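Local coordinates for protein Orf11 (Staphylococcus phage P68, PDB 6O43) that is a potential phage lysin, a mainly helical protein that probably breaks down the cell wall of its staphylococcal host, at residues Q25-V30 with K46-L51; L21-L26 with V59-F64; Y33-V38 with E71-G76; K9-Y14 with N176-G181. One frame throughout, in Å; residues are numbered along the deposited sequence.

Interaction 1. Residues Q25-V30 with K46-L51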
# COMPACT_ATOMS: atom_id res chain seq x y z
N GLN A 25 -11.05 15.94 -4.13
CA GLN A 25 -11.70 15.22 -3.04
C GLN A 25 -10.70 14.76 -1.99
O GLN A 25 -11.04 14.67 -0.81
CB GLN A 25 -12.47 14.03 -3.61
CG GLN A 25 -13.64 14.43 -4.50
CD GLN A 25 -14.14 13.29 -5.36
OE1 GLN A 25 -13.37 12.68 -6.11
NE2 GLN A 25 -15.43 12.99 -5.26
N LEU A 26 -9.45 14.49 -2.40
CA LEU A 26 -8.47 13.93 -1.47
C LEU A 26 -7.94 14.98 -0.51
O LEU A 26 -7.76 14.70 0.68
CB LEU A 26 -7.32 13.29 -2.25
CG LEU A 26 -7.61 11.95 -2.95
CD1 LEU A 26 -6.40 11.50 -3.78
CD2 LEU A 26 -7.98 10.88 -1.93
N VAL A 27 -7.69 16.20 -0.99
CA VAL A 27 -6.97 17.19 -0.17
C VAL A 27 -7.62 17.40 1.19
O VAL A 27 -6.94 17.24 2.21
CB VAL A 27 -6.80 18.50 -0.96
CG1 VAL A 27 -6.13 19.54 -0.07
CG2 VAL A 27 -5.98 18.26 -2.22
N PRO A 28 -8.91 17.75 1.28
CA PRO A 28 -9.51 17.95 2.61
C PRO A 28 -9.51 16.70 3.47
O PRO A 28 -9.52 16.80 4.70
CB PRO A 28 -10.94 18.41 2.29
CG PRO A 28 -11.20 17.93 0.90
CD PRO A 28 -9.87 18.01 0.20
N LYS A 29 -9.49 15.51 2.86
CA LYS A 29 -9.56 14.28 3.64
C LYS A 29 -8.25 13.97 4.36
O LYS A 29 -8.27 13.42 5.46
CB LYS A 29 -9.94 13.10 2.74
CG LYS A 29 -11.37 13.15 2.21
CD LYS A 29 -12.37 13.06 3.34
CE LYS A 29 -13.79 12.91 2.81
NZ LYS A 29 -14.80 13.11 3.89
N VAL A 30 -7.12 14.33 3.76
CA VAL A 30 -5.81 13.87 4.23
C VAL A 30 -4.99 14.96 4.89
O VAL A 30 -3.91 14.66 5.43
CB VAL A 30 -5.00 13.24 3.08
CG1 VAL A 30 -5.85 12.23 2.33
CG2 VAL A 30 -4.48 14.32 2.14
N LYS A 46 0.68 22.82 -1.06
CA LYS A 46 1.77 21.85 -1.00
C LYS A 46 1.24 20.42 -1.10
O LYS A 46 1.88 19.56 -1.72
CB LYS A 46 2.59 22.04 0.28
CG LYS A 46 3.39 23.34 0.30
CD LYS A 46 4.27 23.45 1.53
CE LYS A 46 5.21 24.63 1.41
NZ LYS A 46 6.05 24.84 2.63
N ILE A 47 0.08 20.15 -0.50
CA ILE A 47 -0.53 18.83 -0.64
C ILE A 47 -0.83 18.54 -2.11
O ILE A 47 -0.51 17.46 -2.62
CB ILE A 47 -1.80 18.73 0.22
CG1 ILE A 47 -1.45 18.85 1.71
CG2 ILE A 47 -2.54 17.44 -0.06
CD1 ILE A 47 -2.66 18.88 2.62
N ARG A 48 -1.43 19.50 -2.81
CA ARG A 48 -1.67 19.34 -4.24
C ARG A 48 -0.38 19.14 -5.01
O ARG A 48 -0.32 18.32 -5.93
CB ARG A 48 -2.40 20.57 -4.80
CG ARG A 48 -3.84 20.64 -4.41
CD ARG A 48 -4.45 21.96 -4.84
NE ARG A 48 -5.74 22.14 -4.18
CZ ARG A 48 -6.85 21.52 -4.54
NH1 ARG A 48 -6.83 20.68 -5.58
NH2 ARG A 48 -7.97 21.73 -3.88
N GLN A 49 0.65 19.91 -4.68
CA GLN A 49 1.95 19.75 -5.32
C GLN A 49 2.44 18.31 -5.19
O GLN A 49 2.91 17.71 -6.16
CB GLN A 49 2.95 20.72 -4.69
CG GLN A 49 4.28 20.80 -5.39
CD GLN A 49 5.32 21.53 -4.56
OE1 GLN A 49 5.21 21.59 -3.33
NE2 GLN A 49 6.33 22.09 -5.22
N VAL A 50 2.31 17.73 -3.99
CA VAL A 50 2.76 16.37 -3.76
C VAL A 50 1.93 15.38 -4.56
O VAL A 50 2.46 14.53 -5.29
CB VAL A 50 2.72 16.05 -2.25
CG1 VAL A 50 2.87 14.55 -2.03
CG2 VAL A 50 3.82 16.82 -1.52
N LEU A 51 0.60 15.47 -4.45
CA LEU A 51 -0.27 14.51 -5.13
C LEU A 51 -0.09 14.59 -6.64
O LEU A 51 -0.01 13.56 -7.32
CB LEU A 51 -1.72 14.76 -4.73
CG LEU A 51 -1.98 14.53 -3.24
CD1 LEU A 51 -3.44 14.76 -2.90
CD2 LEU A 51 -1.53 13.12 -2.85
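V27 brings both of its methyl groups to I47 and R48 of helix 44-57. Its CG1 stands anti to the backbone N (chi1 176°), and the torsion leaves CG2 beside that N, where it lies 4.1 Å from I47 CG2 and 3.9 Å from R48 CG. The chain of R48 is extended from CG to NE, running across V27 at about a right angle, and a turn at chi4 then sets the guanidinium so that V27 CG2 sits over the centre of one face, 4.1 Å above its plane. One methyl therefore touches both the start and the end of the arginine. Around this pair, V30 CG2 reaches I47 CG2 at 4.3 Å, and L51 CD1 comes to 4.2 Å from L26 CB. The short helical segments cross at 121° with their axes 10.1 Å apart, close enough for branched aliphatic side chains to meet directly. F36 of helix 34-38 packs on both V30 and I47. No hydrogen bond joins the two segments. The cationic end of R48 is paired in a salt bridge with D24, one turn before V27, which implies that the arginine can offer its carbon chain and a flat face to an otherwise apolar helix contact.

Interaction 2. Residues L21-L26 with V59-F64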
# COMPACT_ATOMS: atom_id res chain seq x y z
N LEU A 21 -11.67 8.60 -6.89
CA LEU A 21 -11.47 9.81 -6.10
C LEU A 21 -10.48 10.73 -6.81
O LEU A 21 -9.48 10.27 -7.36
CB LEU A 21 -10.95 9.47 -4.70
CG LEU A 21 -11.88 8.65 -3.80
CD1 LEU A 21 -11.13 8.16 -2.56
CD2 LEU A 21 -13.09 9.46 -3.40
N THR A 22 -10.78 12.02 -6.78
CA THR A 22 -9.93 13.03 -7.39
C THR A 22 -9.05 13.70 -6.34
O THR A 22 -9.25 13.56 -5.14
CB THR A 22 -10.77 14.09 -8.10
OG1 THR A 22 -11.21 15.06 -7.14
CG2 THR A 22 -11.98 13.46 -8.77
N ILE A 23 -8.05 14.45 -6.83
CA ILE A 23 -7.17 15.18 -5.93
C ILE A 23 -7.96 16.23 -5.15
O ILE A 23 -7.69 16.46 -3.96
CB ILE A 23 -6.00 15.81 -6.71
CG1 ILE A 23 -5.01 14.72 -7.13
CG2 ILE A 23 -5.32 16.90 -5.89
CD1 ILE A 23 -3.82 15.24 -7.91
N ASP A 24 -8.94 16.87 -5.79
CA ASP A 24 -9.80 17.81 -5.08
C ASP A 24 -10.50 17.14 -3.91
O ASP A 24 -10.54 17.69 -2.80
CB ASP A 24 -10.83 18.41 -6.03
CG ASP A 24 -10.27 19.53 -6.87
OD1 ASP A 24 -9.24 20.12 -6.47
OD2 ASP A 24 -10.87 19.85 -7.92
N GLN A 25 -11.05 15.94 -4.13
CA GLN A 25 -11.70 15.22 -3.04
C GLN A 25 -10.70 14.76 -1.99
O GLN A 25 -11.04 14.67 -0.81
CB GLN A 25 -12.47 14.03 -3.61
CG GLN A 25 -13.64 14.43 -4.50
CD GLN A 25 -14.14 13.29 -5.36
OE1 GLN A 25 -13.37 12.68 -6.11
NE2 GLN A 25 -15.43 12.99 -5.26
N LEU A 26 -9.45 14.49 -2.40
CA LEU A 26 -8.47 13.93 -1.47
C LEU A 26 -7.94 14.98 -0.51
O LEU A 26 -7.76 14.70 0.68
CB LEU A 26 -7.32 13.29 -2.25
CG LEU A 26 -7.61 11.95 -2.95
CD1 LEU A 26 -6.40 11.50 -3.78
CD2 LEU A 26 -7.98 10.88 -1.93
N VAL A 59 1.97 6.83 -9.66
CA VAL A 59 1.31 6.39 -8.44
C VAL A 59 0.02 7.18 -8.27
O VAL A 59 0.04 8.42 -8.31
CB VAL A 59 2.22 6.57 -7.21
CG1 VAL A 59 1.42 6.39 -5.93
CG2 VAL A 59 3.37 5.58 -7.26
N SER A 60 -1.08 6.47 -8.07
CA SER A 60 -2.37 7.13 -7.93
C SER A 60 -2.35 8.03 -6.69
O SER A 60 -1.92 7.59 -5.62
CB SER A 60 -3.49 6.10 -7.82
OG SER A 60 -4.05 6.08 -6.52
N PRO A 61 -2.80 9.28 -6.80
CA PRO A 61 -2.91 10.12 -5.60
C PRO A 61 -3.76 9.48 -4.52
O PRO A 61 -3.49 9.69 -3.33
CB PRO A 61 -3.56 11.41 -6.13
CG PRO A 61 -3.20 11.44 -7.58
CD PRO A 61 -3.16 10.01 -8.03
N THR A 62 -4.77 8.69 -4.90
CA THR A 62 -5.61 8.03 -3.90
C THR A 62 -4.80 7.02 -3.09
O THR A 62 -4.88 7.00 -1.85
CB THR A 62 -6.79 7.35 -4.59
OG1 THR A 62 -7.51 8.30 -5.39
CG2 THR A 62 -7.73 6.73 -3.56
N LEU A 63 -4.02 6.17 -3.76
CA LEU A 63 -3.21 5.19 -3.05
C LEU A 63 -2.20 5.88 -2.13
O LEU A 63 -2.07 5.53 -0.95
CB LEU A 63 -2.49 4.27 -4.03
CG LEU A 63 -1.47 3.32 -3.40
CD1 LEU A 63 -2.16 2.33 -2.46
CD2 LEU A 63 -0.66 2.59 -4.46
N PHE A 64 -1.48 6.86 -2.66
CA PHE A 64 -0.50 7.60 -1.88
C PHE A 64 -1.13 8.17 -0.61
O PHE A 64 -0.63 7.96 0.50
CB PHE A 64 0.11 8.70 -2.74
CG PHE A 64 1.37 9.31 -2.18
CD1 PHE A 64 2.60 8.71 -2.42
CD2 PHE A 64 1.32 10.49 -1.46
CE1 PHE A 64 3.76 9.26 -1.92
CE2 PHE A 64 2.48 11.06 -0.95
CZ PHE A 64 3.71 10.44 -1.19
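I23 and L26 of helix 23-30 both converge on CB of P61 in the first turn of helix 61-71, and L21 meets T62 beside them. The apolar contacts centre on the proline ring. I23 crosses it at about a right angle, with CG1 3.7 Å from P61 CB and CD1 close to P61 CG. From the L26 side, CD1 also touches P61 CB at 3.7 Å and pushes on to the backbone, 3.4 Å from T62 N. At the L21 end, CD1 lies 3.8 Å from T62 CG2, a methyl that stands anti to the backbone N of T62 (chi1 -55° for OG1).

Polar groups act mainly within each segment, finishing the two helix starts that meet here. T22 and Q25 form a capping box: Q25 N gives a bond to T22 OG1 at 3.1 Å, while T22 N gives one to Q25 OE1, in the plane of the amide carbonyl. S60 is the N-cap of the other helix, its OG accepting a nearly straight bond from L63 N (2.8 Å, 172°). The hydroxyl of T62 is bonded to D18 O; L21 O comes within 3.4 Å of T62 OG1, but at an angle too poor for a hydrogen bond.

Both helix starts lie against helix 44-57, where I23 touches L51 and P61 touches K55, while W188 touches both L21 and L26.

Interaction 3. Residues Y33-V38 with E71-G76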
# COMPACT_ATOMS: atom_id res chain seq x y z
N TYR A 33 -3.37 14.31 8.30
CA TYR A 33 -2.78 13.00 8.53
C TYR A 33 -1.34 12.93 8.05
O TYR A 33 -0.95 13.56 7.07
CB TYR A 33 -3.59 11.90 7.82
CG TYR A 33 -4.92 11.63 8.46
CD1 TYR A 33 -5.01 10.86 9.62
CD2 TYR A 33 -6.10 12.13 7.92
CE1 TYR A 33 -6.22 10.60 10.22
CE2 TYR A 33 -7.32 11.87 8.51
CZ TYR A 33 -7.38 11.11 9.66
OH TYR A 33 -8.59 10.85 10.25
N GLY A 34 -0.56 12.11 8.76
CA GLY A 34 0.79 11.79 8.32
C GLY A 34 1.63 13.02 8.04
O GLY A 34 1.58 14.02 8.76
N ARG A 35 2.41 12.95 6.96
CA ARG A 35 3.31 14.03 6.60
C ARG A 35 2.61 15.18 5.90
O ARG A 35 3.20 16.26 5.78
CB ARG A 35 4.45 13.49 5.74
CG ARG A 35 5.39 12.63 6.57
CD ARG A 35 6.26 11.70 5.75
NE ARG A 35 7.01 10.83 6.64
CZ ARG A 35 6.52 9.73 7.21
NH1 ARG A 35 5.27 9.36 6.96
NH2 ARG A 35 7.27 9.01 8.03
N PHE A 36 1.37 15.00 5.44
CA PHE A 36 0.58 16.16 5.04
C PHE A 36 0.43 17.12 6.22
O PHE A 36 0.33 18.33 6.02
CB PHE A 36 -0.79 15.73 4.50
CG PHE A 36 -0.72 14.73 3.38
CD1 PHE A 36 -0.18 15.08 2.15
CD2 PHE A 36 -1.21 13.45 3.55
CE1 PHE A 36 -0.12 14.16 1.12
CE2 PHE A 36 -1.16 12.52 2.51
CZ PHE A 36 -0.61 12.89 1.29
N ASN A 37 0.45 16.58 7.44
CA ASN A 37 0.37 17.39 8.65
C ASN A 37 1.76 17.76 9.17
O ASN A 37 2.08 18.95 9.34
CB ASN A 37 -0.42 16.65 9.74
CG ASN A 37 -0.48 17.42 11.05
OD1 ASN A 37 -0.64 18.64 11.06
ND2 ASN A 37 -0.34 16.71 12.16
N VAL A 38 2.61 16.76 9.43
CA VAL A 38 3.88 17.03 10.10
C VAL A 38 4.82 17.81 9.20
O VAL A 38 5.51 18.73 9.65
CB VAL A 38 4.52 15.71 10.59
CG1 VAL A 38 5.92 15.98 11.10
CG2 VAL A 38 3.67 15.08 11.68
N GLU A 71 -0.49 4.82 7.44
CA GLU A 71 0.84 4.65 8.01
C GLU A 71 1.13 5.69 9.09
O GLU A 71 1.67 5.36 10.15
CB GLU A 71 1.90 4.72 6.91
CG GLU A 71 2.00 3.46 6.07
CD GLU A 71 2.43 2.25 6.88
OE1 GLU A 71 3.24 2.41 7.81
OE2 GLU A 71 1.94 1.13 6.58
N GLY A 72 0.78 6.95 8.83
CA GLY A 72 1.09 8.02 9.75
C GLY A 72 2.55 8.42 9.69
O GLY A 72 3.35 7.88 8.93
N PHE A 73 2.90 9.41 10.51
CA PHE A 73 4.28 9.85 10.60
C PHE A 73 5.09 8.91 11.49
O PHE A 73 4.59 8.41 12.50
CB PHE A 73 4.35 11.27 11.16
CG PHE A 73 5.76 11.75 11.40
CD1 PHE A 73 6.54 12.21 10.35
CD2 PHE A 73 6.30 11.72 12.68
CE1 PHE A 73 7.84 12.64 10.56
CE2 PHE A 73 7.60 12.16 12.91
CZ PHE A 73 8.37 12.61 11.86
N SER A 74 6.35 8.69 11.11
CA SER A 74 7.27 7.90 11.92
C SER A 74 8.67 8.48 11.78
O SER A 74 9.15 8.68 10.67
CB SER A 74 7.26 6.43 11.50
OG SER A 74 6.04 5.81 11.87
N SER A 75 9.30 8.74 12.92
CA SER A 75 10.64 9.30 12.96
C SER A 75 11.57 8.60 11.98
O SER A 75 11.65 7.37 11.94
CB SER A 75 11.19 9.19 14.39
OG SER A 75 12.59 9.41 14.42
N GLY A 76 12.28 9.40 11.18
CA GLY A 76 13.33 8.91 10.32
C GLY A 76 12.90 8.46 8.95
O GLY A 76 13.76 8.28 8.07
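V38 lies over one face of the F73 ring in a CH-pi contact, its CG1 4.0 Å from the ring centroid and 17° off the normal, displaced toward the rim on the CD1 and CE1 side. V38 CG2 meets the root of the same side chain, 3.9 Å from F73 CB. The ring is placed for this by a first torsion that sets CG anti to the backbone N (chi1 175°). R35 meets it differently: CG is at the ring edge, in its plane, 4.0 Å from F73 CD1, and that same CD1 lies 3.8 Å above one face of the guanidinium.

Backbone packing without side chains brings the segments together at the glycines, G34 CA being 4.0 Å from G72 C. Here helix 61-71 gives way to the long loop before helix 89-104, and the short helix 34-38 of this all-alpha fold lies alongside the exit; G72 is the first residue to leave helical geometry, with positive phi.

A hydrogen bond across the contact runs from R35 NH1 to G72 O, 3.1 Å and bent to 141°, with the donor above the carbonyl plane. The same NH1 also forms a salt bridge with E68, NH2 donates to L77 O and N81 OD1, and W39, one of the residues around the bound triiodo compound, is the cation-pi partner of R35.

Interaction 4. Residues K9-Y14 with N176-G181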
# COMPACT_ATOMS: atom_id res chain seq x y z
N LYS A 9 -9.70 -7.28 -4.00
CA LYS A 9 -9.89 -6.17 -4.93
C LYS A 9 -8.76 -5.15 -4.81
O LYS A 9 -8.29 -4.61 -5.81
CB LYS A 9 -11.24 -5.50 -4.69
CG LYS A 9 -12.44 -6.42 -4.90
CD LYS A 9 -13.75 -5.66 -4.76
N PHE A 10 -8.30 -4.90 -3.58
CA PHE A 10 -7.29 -3.87 -3.37
C PHE A 10 -5.92 -4.32 -3.88
O PHE A 10 -5.30 -3.64 -4.71
CB PHE A 10 -7.23 -3.51 -1.88
CG PHE A 10 -6.39 -2.30 -1.59
CD1 PHE A 10 -6.92 -1.03 -1.75
CD2 PHE A 10 -5.09 -2.43 -1.14
CE1 PHE A 10 -6.16 0.10 -1.48
CE2 PHE A 10 -4.32 -1.31 -0.86
CZ PHE A 10 -4.86 -0.04 -1.03
N THR A 11 -5.43 -5.47 -3.40
CA THR A 11 -4.09 -5.91 -3.79
C THR A 11 -3.96 -6.08 -5.30
O THR A 11 -2.88 -5.86 -5.86
CB THR A 11 -3.72 -7.22 -3.09
OG1 THR A 11 -4.70 -8.22 -3.39
CG2 THR A 11 -3.63 -7.02 -1.59
N HIS A 12 -5.04 -6.45 -5.98
CA HIS A 12 -4.97 -6.73 -7.41
C HIS A 12 -5.16 -5.50 -8.28
O HIS A 12 -5.07 -5.61 -9.51
CB HIS A 12 -6.01 -7.80 -7.79
CG HIS A 12 -5.67 -9.16 -7.27
ND1 HIS A 12 -5.95 -9.56 -5.97
CD2 HIS A 12 -5.06 -10.22 -7.86
CE1 HIS A 12 -5.53 -10.80 -5.79
NE2 HIS A 12 -4.99 -11.23 -6.92
N SER A 13 -5.41 -4.33 -7.70
CA SER A 13 -5.53 -3.11 -8.48
C SER A 13 -4.15 -2.60 -8.91
O SER A 13 -3.13 -2.90 -8.28
CB SER A 13 -6.24 -2.02 -7.67
OG SER A 13 -7.50 -2.48 -7.20
N TYR A 14 -4.14 -1.83 -9.99
CA TYR A 14 -2.91 -1.15 -10.40
C TYR A 14 -2.61 0.01 -9.46
O TYR A 14 -3.52 0.64 -8.91
CB TYR A 14 -3.04 -0.64 -11.83
CG TYR A 14 -3.22 -1.72 -12.87
CD1 TYR A 14 -2.19 -2.61 -13.17
CD2 TYR A 14 -4.41 -1.84 -13.57
CE1 TYR A 14 -2.35 -3.60 -14.12
CE2 TYR A 14 -4.58 -2.82 -14.53
CZ TYR A 14 -3.55 -3.70 -14.80
OH TYR A 14 -3.71 -4.68 -15.75
N ASN A 176 -3.01 -4.59 8.74
CA ASN A 176 -3.23 -4.99 7.35
C ASN A 176 -3.36 -3.74 6.49
O ASN A 176 -4.42 -3.10 6.48
CB ASN A 176 -4.47 -5.87 7.22
CG ASN A 176 -4.62 -6.45 5.82
OD1 ASN A 176 -4.21 -5.84 4.83
ND2 ASN A 176 -5.22 -7.64 5.73
N PRO A 177 -2.31 -3.35 5.75
CA PRO A 177 -2.42 -2.13 4.93
C PRO A 177 -3.43 -2.26 3.80
O PRO A 177 -4.05 -1.26 3.43
CB PRO A 177 -0.99 -1.94 4.39
CG PRO A 177 -0.39 -3.33 4.42
CD PRO A 177 -1.00 -4.00 5.62
N PHE A 178 -3.61 -3.46 3.25
CA PHE A 178 -4.54 -3.63 2.14
C PHE A 178 -5.99 -3.47 2.60
O PHE A 178 -6.79 -2.81 1.93
CB PHE A 178 -4.33 -4.99 1.48
CG PHE A 178 -2.89 -5.30 1.18
CD1 PHE A 178 -2.13 -4.44 0.39
CD2 PHE A 178 -2.30 -6.45 1.68
CE1 PHE A 178 -0.81 -4.72 0.12
CE2 PHE A 178 -0.97 -6.74 1.40
CZ PHE A 178 -0.22 -5.87 0.62
N LEU A 179 -6.34 -4.08 3.73
CA LEU A 179 -7.70 -3.92 4.26
C LEU A 179 -7.94 -2.48 4.70
O LEU A 179 -8.97 -1.88 4.35
CB LEU A 179 -7.94 -4.89 5.41
CG LEU A 179 -9.33 -4.82 6.04
CD1 LEU A 179 -10.40 -5.07 4.98
CD2 LEU A 179 -9.47 -5.81 7.19
N ASP A 180 -7.02 -1.91 5.46
CA ASP A 180 -7.17 -0.52 5.89
C ASP A 180 -7.28 0.42 4.70
O ASP A 180 -8.08 1.36 4.71
CB ASP A 180 -6.00 -0.12 6.79
CG ASP A 180 -6.01 -0.86 8.12
OD1 ASP A 180 -6.95 -1.64 8.36
OD2 ASP A 180 -5.07 -0.66 8.92
N GLY A 181 -6.47 0.19 3.67
CA GLY A 181 -6.54 1.02 2.48
C GLY A 181 -7.90 0.94 1.81
O GLY A 181 -8.50 1.96 1.45
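F10 and T11 at the end of helix 3-11 pack on F178 and G181 in the first turns of helix 177-187, a helix-to-helix contact that joins the first and the last helix of the chain within an all-alpha fold. T11 and F178 cross at about a right angle. T11 CG2, anti to its own carbonyl carbon, is directed onto one face of the F178 ring as a CH-pi contact, 3.5 Å from the centroid and shifted toward F178 CG, 3.3 Å away. This is tight packing for a methyl over a ring. The same torsion sets T11 OG1 between the backbone N and the carbonyl carbon, where it bonds I7 O one turn earlier, so methyl and hydroxyl serve different partners.

F10 is turned another way. Its CG is anti to the backbone N (chi1 -170°), which carries the ring to the backbone of helix 177-187. One face receives F178 O, 3.5 Å above the plane and off centre, while F10 CD2 lies 3.7 Å from F178 CB. The two aromatic rings meet by their edges and do not stack. Further along, F10 CZ comes to 4.0 Å from G181 CA, and a residue without a side chain permits the ring to lie this close to the helix. Y67 of helix 61-71 touches F10 and F178, and A158 of helix 152-159 touches T11 and F178. The start of helix 177-187 is closed by N176 as N-cap: its OD1 accepts from L179 N at 3.0 Å, with the donor 69° out of the carbonyl plane.

Overall arrangement
Interactions 1 and 2 both draw on helix 23-30 and have centres 7 Å apart; the salt bridge between R48 NH1 and D24 OD1, at 2.6 Å, ties one to the other. F36 links them to interaction 3, its CD1 4.0 Å from I47 CG2 and its CZ 4.1 Å from F64 CD2. Interaction 4 closes the long loop of chain in which the others are nested, and it touches interaction 2 where F10 CZ meets L63 CD1 at 3.9 Å. The bound triiodo compound lies nearest interaction 3, about 7 Å from the side chain of V38, and about 12 Å from that of I47 in interaction 1.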